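Local coordinates for putative uncharacterized protein (Mycobacterium avium, PDB 2Z6V) that is a sulfotransferase-family protein that probably transfers a sulfuryl group from an activated donor to an acceptor whose identity is not established, at residues G85-Y93 with Q139-A147. Sequence-based numbering, arbitrary orientation.
Sequences GRRLQVHAY and QCVHPIPPA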
loop_
_atom_site.group_PDB
_atom_site.type_symbol
_atom_site.label_atom_id
_atom_site.label_comp_id
_atom_site.label_asym_id
_atom_site.label_seq_id
_atom_site.Cartn_x
_atom_site.Cartn_y
_atom_site.Cartn_z
ATOM N N GLY A 85 -8.158 -15.977 1.720
ATOM C CA GLY A 85 -7.965 -17.108 0.828
ATOM C C GLY A 85 -6.550 -17.114 0.271
ATOM O O GLY A 85 -5.948 -18.179 0.094
ATOM N N ARG A 86 -6.017 -15.922 -0.013
ATOM C CA ARG A 86 -4.656 -15.793 -0.529
ATOM C C ARG A 86 -3.684 -16.314 0.514
ATOM O O ARG A 86 -2.723 -17.025 0.201
ATOM C CB ARG A 86 -4.337 -14.332 -0.832
ATOM C CG ARG A 86 -4.936 -13.851 -2.121
ATOM C CD ARG A 86 -5.267 -12.386 -2.055
ATOM N NE ARG A 86 -6.313 -12.109 -3.022
ATOM C CZ ARG A 86 -7.170 -11.107 -2.930
ATOM N NH1 ARG A 86 -7.109 -10.266 -1.902
ATOM N NH2 ARG A 86 -8.102 -10.961 -3.861
ATOM N N ARG A 87 -3.948 -15.940 1.762
ATOM C CA ARG A 87 -3.133 -16.357 2.892
ATOM C C ARG A 87 -3.100 -17.884 2.907
ATOM O O ARG A 87 -2.052 -18.481 3.095
ATOM C CB ARG A 87 -3.752 -15.807 4.182
ATOM C CG ARG A 87 -3.025 -16.157 5.464
ATOM C CD ARG A 87 -1.678 -15.508 5.540
ATOM N NE ARG A 87 -1.081 -15.708 6.857
ATOM C CZ ARG A 87 -1.331 -14.952 7.923
ATOM N NH1 ARG A 87 -2.176 -13.927 7.841
ATOM N NH2 ARG A 87 -0.723 -15.216 9.073
ATOM N N LEU A 88 -4.255 -18.505 2.687
ATOM C CA LEU A 88 -4.357 -19.963 2.660
ATOM C C LEU A 88 -3.585 -20.553 1.491
ATOM O O LEU A 88 -2.915 -21.578 1.631
ATOM C CB LEU A 88 -5.823 -20.396 2.560
ATOM C CG LEU A 88 -6.666 -20.164 3.815
ATOM C CD1 LEU A 88 -8.122 -20.488 3.540
ATOM C CD2 LEU A 88 -6.119 -21.023 4.939
ATOM N N GLN A 89 -3.685 -19.901 0.336
ATOM C CA GLN A 89 -2.999 -20.363 -0.864
ATOM C C GLN A 89 -1.478 -20.292 -0.733
ATOM O O GLN A 89 -0.770 -21.200 -1.168
ATOM C CB GLN A 89 -3.462 -19.550 -2.079
ATOM C CG GLN A 89 -4.918 -19.771 -2.438
ATOM C CD GLN A 89 -5.305 -19.137 -3.762
ATOM O OE1 GLN A 89 -4.703 -19.416 -4.797
ATOM N NE2 GLN A 89 -6.322 -18.285 -3.736
ATOM N N VAL A 90 -0.978 -19.220 -0.126
ATOM C CA VAL A 90 0.461 -19.058 0.041
ATOM C C VAL A 90 1.029 -20.063 1.039
ATOM O O VAL A 90 2.166 -20.517 0.899
ATOM C CB VAL A 90 0.817 -17.623 0.507
ATOM C CG1 VAL A 90 2.315 -17.519 0.809
ATOM C CG2 VAL A 90 0.428 -16.618 -0.572
ATOM N N HIS A 91 0.234 -20.415 2.045
ATOM C CA HIS A 91 0.684 -21.365 3.047
ATOM C C HIS A 91 0.783 -22.768 2.474
ATOM O O HIS A 91 1.728 -23.502 2.770
ATOM C CB HIS A 91 -0.250 -21.368 4.254
ATOM C CG HIS A 91 0.121 -22.388 5.281
ATOM N ND1 HIS A 91 -0.476 -23.630 5.347
ATOM C CD2 HIS A 91 1.100 -22.390 6.217
ATOM C CE1 HIS A 91 0.123 -24.353 6.276
ATOM N NE2 HIS A 91 1.082 -23.625 6.817
ATOM N N ALA A 92 -0.192 -23.144 1.654
ATOM C CA ALA A 92 -0.188 -24.476 1.051
ATOM C C ALA A 92 1.021 -24.612 0.132
ATOM O O ALA A 92 1.681 -25.656 0.100
ATOM C CB ALA A 92 -1.478 -24.712 0.266
ATOM N N TYR A 93 1.315 -23.541 -0.602
ATOM C CA TYR A 93 2.440 -23.546 -1.520
ATOM C C TYR A 93 3.772 -23.689 -0.785
ATOM O O TYR A 93 4.611 -24.517 -1.152
ATOM C CB TYR A 93 2.460 -22.263 -2.352
ATOM C CG TYR A 93 3.412 -22.346 -3.518
ATOM C CD1 TYR A 93 3.077 -23.073 -4.662
ATOM C CD2 TYR A 93 4.669 -21.739 -3.461
ATOM C CE1 TYR A 93 3.967 -23.194 -5.722
ATOM C CE2 TYR A 93 5.573 -21.855 -4.517
ATOM C CZ TYR A 93 5.214 -22.581 -5.646
ATOM O OH TYR A 93 6.089 -22.688 -6.700
ATOM N N GLN A 139 -0.301 -10.075 -8.537
ATOM C CA GLN A 139 0.316 -10.999 -7.591
ATOM C C GLN A 139 -0.299 -10.833 -6.207
ATOM O O GLN A 139 -0.010 -11.604 -5.286
ATOM C CB GLN A 139 1.829 -10.783 -7.539
ATOM C CG GLN A 139 2.490 -11.001 -8.883
ATOM C CD GLN A 139 3.956 -10.665 -8.864
ATOM O OE1 GLN A 139 4.361 -9.637 -8.307
ATOM N NE2 GLN A 139 4.769 -11.523 -9.478
ATOM N N CYS A 140 -1.150 -9.823 -6.064
ATOM C CA CYS A 140 -1.832 -9.593 -4.805
ATOM C C CYS A 140 -3.278 -10.073 -4.910
ATOM O O CYS A 140 -4.061 -9.935 -3.975
ATOM C CB CYS A 140 -1.771 -8.117 -4.437
ATOM S SG CYS A 140 -0.111 -7.604 -3.957
ATOM N N VAL A 141 -3.617 -10.643 -6.062
ATOM C CA VAL A 141 -4.942 -11.186 -6.305
ATOM C C VAL A 141 -4.814 -12.706 -6.458
ATOM O O VAL A 141 -5.529 -13.469 -5.806
ATOM C CB VAL A 141 -5.569 -10.584 -7.589
ATOM C CG1 VAL A 141 -6.874 -11.309 -7.943
ATOM C CG2 VAL A 141 -5.837 -9.108 -7.373
ATOM N N HIS A 142 -3.894 -13.139 -7.312
ATOM C CA HIS A 142 -3.660 -14.566 -7.541
ATOM C C HIS A 142 -2.166 -14.885 -7.452
ATOM O O HIS A 142 -1.523 -15.150 -8.466
ATOM C CB HIS A 142 -4.187 -14.970 -8.914
ATOM C CG HIS A 142 -5.650 -14.723 -9.090
ATOM N ND1 HIS A 142 -6.588 -15.122 -8.160
ATOM C CD2 HIS A 142 -6.342 -14.135 -10.095
ATOM C CE1 HIS A 142 -7.793 -14.791 -8.586
ATOM N NE2 HIS A 142 -7.672 -14.192 -9.757
ATOM N N PRO A 143 -1.605 -14.888 -6.230
ATOM C CA PRO A 143 -0.178 -15.167 -6.013
ATOM C C PRO A 143 0.339 -16.561 -6.372
ATOM O O PRO A 143 1.434 -16.693 -6.922
ATOM C CB PRO A 143 0.008 -14.860 -4.527
ATOM C CG PRO A 143 -1.303 -15.284 -3.945
ATOM C CD PRO A 143 -2.301 -14.709 -4.942
ATOM N N ILE A 144 -0.452 -17.584 -6.068
ATOM C CA ILE A 144 -0.064 -18.972 -6.297
ATOM C C ILE A 144 -0.682 -19.588 -7.546
ATOM O O ILE A 144 -1.894 -19.498 -7.748
ATOM C CB ILE A 144 -0.463 -19.836 -5.060
ATOM C CG1 ILE A 144 0.191 -19.261 -3.803
ATOM C CG2 ILE A 144 -0.066 -21.294 -5.263
ATOM C CD1 ILE A 144 1.690 -19.036 -3.926
ATOM N N PRO A 145 0.138 -20.236 -8.398
ATOM C CA PRO A 145 1.594 -20.452 -8.318
ATOM C C PRO A 145 2.340 -19.257 -8.924
ATOM O O PRO A 145 1.833 -18.609 -9.831
ATOM C CB PRO A 145 1.818 -21.728 -9.145
ATOM C CG PRO A 145 0.428 -22.282 -9.395
ATOM C CD PRO A 145 -0.437 -21.057 -9.472
ATOM N N PRO A 146 3.564 -18.971 -8.453
ATOM C CA PRO A 146 4.317 -17.827 -8.993
ATOM C C PRO A 146 4.728 -17.995 -10.455
ATOM O O PRO A 146 4.913 -19.117 -10.939
ATOM C CB PRO A 146 5.508 -17.722 -8.044
ATOM C CG PRO A 146 5.780 -19.174 -7.722
ATOM C CD PRO A 146 4.391 -19.765 -7.522
ATOM N N ALA A 147 4.856 -16.872 -11.156
ATOM C CA ALA A 147 5.225 -16.894 -12.566
ATOM C C ALA A 147 6.697 -16.605 -12.796
ATOM O O ALA A 147 7.385 -16.049 -11.939
ATOM C CB ALA A 147 4.381 -15.884 -13.345
HETATM O O HOH W 1 -3.272 -17.636 -6.545
HETATM O O HOH W 2 -6.781 -16.219 -5.650
#
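R86, Q89, V90 and Y93, on one flank of helix 70-96, meet the loop that follows strand 132-134 and illustrate how a proline-rich, largely irregular loop can be held by a helix. At one end the R86 chain, turned out of full extension about CB-CG (chi2 149°), brings its guanidinium against two successive carbonyls. NE donates to V141 O at 3.2 Å, the oxygen lying somewhat out of the guanidinium plane and the N-H...O angle being 149°, while C140 O sits over one face, offset toward the rim. Midway, the Q89 amide is tied to the loop through two waters: one donates to both Q89 OE1 and I144 O, and the other accepts from Q89 NE2 and is hydrogen-bonded to H142 ND1. V141 CG1 rests over the centre of the H142 ring. The I144 side chain crosses V90 at about a right angle, with CG1 3.4 Å from Q89 O. Its CG2 is 3.7 Å from Y93 CD1. Because Y93 CG stands anti to the backbone N (chi1 -167°), the ring reaches toward the loop and meets I144, P145 and P146 obliquely, CZ coming within 3.5 Å of P146 CD. P143 CG approaches V90 CG2 at 4.0 Å, and Y233 of helix 224-238 touches both residues. One direct hydrogen bond and two water bridges thus satisfy polar groups of the loop, while V90 and Y93 give apolar contact to its prolines and I144, which serves both.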